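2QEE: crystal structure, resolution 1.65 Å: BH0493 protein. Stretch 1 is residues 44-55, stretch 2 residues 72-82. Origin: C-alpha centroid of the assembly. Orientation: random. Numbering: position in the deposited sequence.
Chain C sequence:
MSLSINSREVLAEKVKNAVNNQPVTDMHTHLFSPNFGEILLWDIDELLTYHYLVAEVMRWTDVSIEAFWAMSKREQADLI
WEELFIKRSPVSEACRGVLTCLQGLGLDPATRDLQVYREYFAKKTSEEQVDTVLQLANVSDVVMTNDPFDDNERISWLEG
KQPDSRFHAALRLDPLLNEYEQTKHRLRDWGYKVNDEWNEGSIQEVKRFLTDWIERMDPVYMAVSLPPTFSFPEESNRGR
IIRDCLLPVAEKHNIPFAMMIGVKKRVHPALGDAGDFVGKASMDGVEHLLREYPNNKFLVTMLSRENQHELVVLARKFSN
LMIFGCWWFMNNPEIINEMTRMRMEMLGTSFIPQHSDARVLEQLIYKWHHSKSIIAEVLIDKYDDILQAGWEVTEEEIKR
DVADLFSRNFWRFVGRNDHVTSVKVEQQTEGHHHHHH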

# COMPACT_ATOMS: atom_id res chain seq x y z
N ILE C 44 -6.80 13.93 32.02
CA ILE C 44 -5.62 13.04 31.74
C ILE C 44 -5.89 11.55 32.01
O ILE C 44 -5.33 10.68 31.31
CB ILE C 44 -4.37 13.54 32.47
CG1 ILE C 44 -3.10 12.76 32.12
CG2 ILE C 44 -4.61 13.51 34.03
CD1 ILE C 44 -2.72 12.72 30.61
N ASP C 45 -6.65 11.23 33.05
CA ASP C 45 -7.02 9.84 33.28
C ASP C 45 -7.87 9.26 32.16
O ASP C 45 -7.68 8.10 31.79
CB ASP C 45 -7.78 9.72 34.61
CG ASP C 45 -6.86 9.87 35.82
OD1 ASP C 45 -5.63 9.81 35.69
OD2 ASP C 45 -7.38 10.02 36.94
N GLU C 46 -8.76 10.06 31.58
CA GLU C 46 -9.56 9.63 30.45
C GLU C 46 -8.65 9.49 29.18
O GLU C 46 -8.79 8.53 28.46
CB GLU C 46 -10.64 10.63 30.20
CG GLU C 46 -11.68 10.66 31.37
CD GLU C 46 -12.60 9.45 31.42
OE1 GLU C 46 -12.55 8.54 30.54
OE2 GLU C 46 -13.44 9.43 32.35
N LEU C 47 -7.77 10.46 28.97
CA LEU C 47 -6.77 10.37 27.87
C LEU C 47 -5.98 9.07 27.94
O LEU C 47 -5.84 8.36 26.97
CB LEU C 47 -5.78 11.53 27.89
CG LEU C 47 -6.33 12.87 27.39
CD1 LEU C 47 -5.29 14.01 27.62
CD2 LEU C 47 -6.71 12.77 25.89
N LEU C 48 -5.46 8.76 29.13
CA LEU C 48 -4.65 7.58 29.31
C LEU C 48 -5.41 6.26 29.21
O LEU C 48 -4.84 5.24 28.85
CB LEU C 48 -3.95 7.68 30.68
CG LEU C 48 -2.72 8.61 30.65
CD1 LEU C 48 -2.25 8.86 32.12
CD2 LEU C 48 -1.51 8.09 29.80
N THR C 49 -6.71 6.27 29.51
CA THR C 49 -7.49 5.02 29.47
C THR C 49 -8.35 4.88 28.20
O THR C 49 -9.20 3.99 28.10
CB THR C 49 -8.32 4.87 30.76
OG1 THR C 49 -9.17 6.02 30.88
CG2 THR C 49 -7.42 4.81 31.97
N TYR C 50 -8.13 5.78 27.24
CA TYR C 50 -8.59 5.69 25.84
C TYR C 50 -8.33 4.24 25.39
O TYR C 50 -7.29 3.67 25.75
CB TYR C 50 -7.66 6.60 25.00
CG TYR C 50 -8.02 6.84 23.53
CD1 TYR C 50 -9.34 6.80 23.09
CD2 TYR C 50 -7.02 7.20 22.61
CE1 TYR C 50 -9.68 7.13 21.74
CE2 TYR C 50 -7.34 7.53 21.26
CZ TYR C 50 -8.66 7.51 20.84
OH TYR C 50 -8.96 7.80 19.52
N HIS C 51 -9.25 3.65 24.61
CA HIS C 51 -9.13 2.23 24.29
C HIS C 51 -7.91 1.93 23.42
O HIS C 51 -7.39 0.81 23.44
CB HIS C 51 -10.42 1.67 23.69
CG HIS C 51 -10.78 2.20 22.33
ND1 HIS C 51 -10.28 1.67 21.16
CD2 HIS C 51 -11.63 3.19 21.96
CE1 HIS C 51 -10.81 2.30 20.12
NE2 HIS C 51 -11.63 3.22 20.58
N TYR C 52 -7.46 2.92 22.63
CA TYR C 52 -6.23 2.69 21.86
C TYR C 52 -5.09 2.31 22.80
O TYR C 52 -4.22 1.50 22.45
CB TYR C 52 -5.79 3.93 21.06
CG TYR C 52 -6.63 4.35 19.88
CD1 TYR C 52 -8.01 4.21 19.86
CD2 TYR C 52 -6.04 5.03 18.78
CE1 TYR C 52 -8.77 4.67 18.77
CE2 TYR C 52 -6.81 5.49 17.66
CZ TYR C 52 -8.16 5.30 17.68
OH TYR C 52 -8.90 5.73 16.63
N LEU C 53 -5.04 2.96 23.96
CA LEU C 53 -3.97 2.73 24.92
C LEU C 53 -4.19 1.47 25.74
O LEU C 53 -3.21 0.84 26.13
CB LEU C 53 -3.74 3.94 25.83
CG LEU C 53 -3.18 5.18 25.08
CD1 LEU C 53 -2.87 6.29 26.05
CD2 LEU C 53 -1.91 4.82 24.32
N VAL C 54 -5.45 1.11 25.96
CA VAL C 54 -5.73 -0.23 26.54
C VAL C 54 -5.15 -1.38 25.67
O VAL C 54 -4.38 -2.23 26.17
CB VAL C 54 -7.24 -0.41 26.77
CG1 VAL C 54 -7.54 -1.82 27.31
CG2 VAL C 54 -7.72 0.67 27.75
N ALA C 55 -5.40 -1.32 24.36
CA ALA C 55 -4.81 -2.31 23.45
C ALA C 55 -3.28 -2.31 23.62
O ALA C 55 -2.65 -3.36 23.80
CB ALA C 55 -5.19 -1.98 22.00
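Stretch 2, residues 72-82: SKREQADLIWE

Residues 73-82 of stretch 2 form a continuous helix that packs across the short helix 44-48 of stretch 1. The two axes approach to 8.7 Å, and their N-to-C directions diverge by 60°, so the helices run obliquely in the same general sense. Ser72 caps helix 73-82, its OG accepting from Glu75 N at 3.1 Å. The backbones come nearest at Leu48 and Ala77, whose CA atoms lie 5.3 Å apart; together the stretches bury 601 Å².

Along stretch 1, Ile44 stays clear of the partner helix, and the contact begins at Asp45. Its CB points toward stretch 2, and OD2 forms a salt bridge with Arg74 NH1 at 2.7 Å, meeting the guanidinium at its edge and near its plane. Asp45 OD1 lies 3.5 Å from Ala77 CB. Glu46 starts away from the interface, but its side chain bends back to place OE1 3.4 Å from Lys73 NZ, a salt bridge with only a weak hydrogen bond.

Leu48 makes apolar contacts with three residues of stretch 2: its CB is 3.9 Å from Ala77 CB, while CD2 lies 4.2 Å from Ile80 CG2 and 3.8 Å from Trp81 CE3, at the edge of the indole. The carbonyl Leu48 O faces Ile80 CD1 at 3.1 Å and has no polar partner.

At Thr49 the chain leaves helical geometry. Thr49 OG1 accepts from Lys73 NZ at 2.9 Å and donates to Asp45 O at 2.7 Å, linking the lysine to the backbone carbonyl of Asp45; Thr49 CG2 meanwhile rests 3.7 Å from Gln76 CB. Tyr50, at the N-cap of the next helix, turns away. Within that helix Leu53 CB returns to within 4.0 Å of Ile80 CG2, and Val54 CG2 approaches Ile80 CD1 at 4.4 Å.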

# COMPACT_ATOMS: atom_id res chain seq x y z
N SER C 72 -9.62 0.90 39.31
CA SER C 72 -10.28 2.21 39.16
C SER C 72 -9.69 2.91 37.94
O SER C 72 -8.60 2.57 37.53
CB SER C 72 -10.03 3.11 40.37
OG SER C 72 -8.64 3.40 40.54
N LYS C 73 -10.39 3.90 37.41
CA LYS C 73 -9.80 4.72 36.32
C LYS C 73 -8.39 5.25 36.69
O LYS C 73 -7.44 5.13 35.89
CB LYS C 73 -10.75 5.81 35.83
CG LYS C 73 -10.33 6.34 34.42
CD LYS C 73 -11.46 6.92 33.62
CE LYS C 73 -12.34 5.82 33.04
NZ LYS C 73 -11.87 5.44 31.65
N ARG C 74 -8.21 5.77 37.90
CA ARG C 74 -6.89 6.27 38.28
C ARG C 74 -5.83 5.18 38.23
O ARG C 74 -4.73 5.40 37.74
CB ARG C 74 -6.88 6.93 39.67
CG ARG C 74 -5.57 7.73 40.00
CD ARG C 74 -5.55 8.34 41.44
NE ARG C 74 -5.69 9.80 41.61
CZ ARG C 74 -6.23 10.69 40.77
NH1 ARG C 74 -6.74 10.35 39.59
NH2 ARG C 74 -6.27 11.97 41.13
N GLU C 75 -6.16 3.99 38.75
CA GLU C 75 -5.21 2.87 38.76
C GLU C 75 -4.86 2.40 37.34
O GLU C 75 -3.68 2.11 37.08
CB GLU C 75 -5.75 1.67 39.56
CG GLU C 75 -5.76 1.95 41.06
CD GLU C 75 -6.67 1.03 41.85
OE1 GLU C 75 -7.38 0.19 41.28
OE2 GLU C 75 -6.66 1.19 43.09
N GLN C 76 -5.86 2.34 36.47
CA GLN C 76 -5.65 1.97 35.04
C GLN C 76 -4.69 3.00 34.43
O GLN C 76 -3.70 2.62 33.80
CB GLN C 76 -6.97 1.98 34.31
CG GLN C 76 -7.89 0.78 34.65
CD GLN C 76 -9.26 0.93 34.05
OE1 GLN C 76 -9.62 1.99 33.56
NE2 GLN C 76 -10.07 -0.12 34.13
N ALA C 77 -4.97 4.28 34.66
CA ALA C 77 -4.13 5.34 34.10
C ALA C 77 -2.70 5.28 34.62
O ALA C 77 -1.75 5.45 33.87
CB ALA C 77 -4.78 6.70 34.36
N ASP C 78 -2.52 5.03 35.92
CA ASP C 78 -1.22 4.82 36.49
C ASP C 78 -0.47 3.65 35.81
O ASP C 78 0.73 3.75 35.55
CB ASP C 78 -1.36 4.46 37.99
CG ASP C 78 -1.70 5.64 38.88
OD1 ASP C 78 -1.54 6.81 38.47
OD2 ASP C 78 -2.08 5.37 40.03
N LEU C 79 -1.14 2.52 35.62
CA LEU C 79 -0.53 1.35 35.00
C LEU C 79 -0.08 1.71 33.54
O LEU C 79 1.05 1.38 33.12
CB LEU C 79 -1.54 0.19 34.93
CG LEU C 79 -0.96 -1.09 34.30
CD1 LEU C 79 0.17 -1.72 35.12
CD2 LEU C 79 -2.04 -2.11 33.98
N ILE C 80 -1.00 2.32 32.80
CA ILE C 80 -0.73 2.72 31.37
C ILE C 80 0.48 3.67 31.32
O ILE C 80 1.40 3.46 30.51
CB ILE C 80 -1.99 3.24 30.66
CG1 ILE C 80 -2.95 2.04 30.48
CG2 ILE C 80 -1.64 3.96 29.28
CD1 ILE C 80 -4.38 2.42 30.03
N TRP C 81 0.53 4.63 32.25
CA TRP C 81 1.65 5.56 32.32
C TRP C 81 2.97 4.83 32.54
O TRP C 81 3.94 5.00 31.81
CB TRP C 81 1.42 6.61 33.43
CG TRP C 81 2.42 7.69 33.45
CD1 TRP C 81 3.43 7.86 34.35
CD2 TRP C 81 2.49 8.82 32.56
NE1 TRP C 81 4.13 9.01 34.09
CE2 TRP C 81 3.56 9.63 33.00
CE3 TRP C 81 1.73 9.23 31.46
CZ2 TRP C 81 3.92 10.82 32.35
CZ3 TRP C 81 2.07 10.41 30.81
CH2 TRP C 81 3.18 11.18 31.24
N GLU C 82 3.02 3.99 33.58
CA GLU C 82 4.23 3.24 33.87
C GLU C 82 4.66 2.32 32.70
O GLU C 82 5.84 2.33 32.33
CB GLU C 82 4.02 2.43 35.16
CG GLU C 82 5.20 1.57 35.57
CD GLU C 82 6.42 2.36 36.04
OE1 GLU C 82 6.32 3.59 36.34
OE2 GLU C 82 7.50 1.74 36.09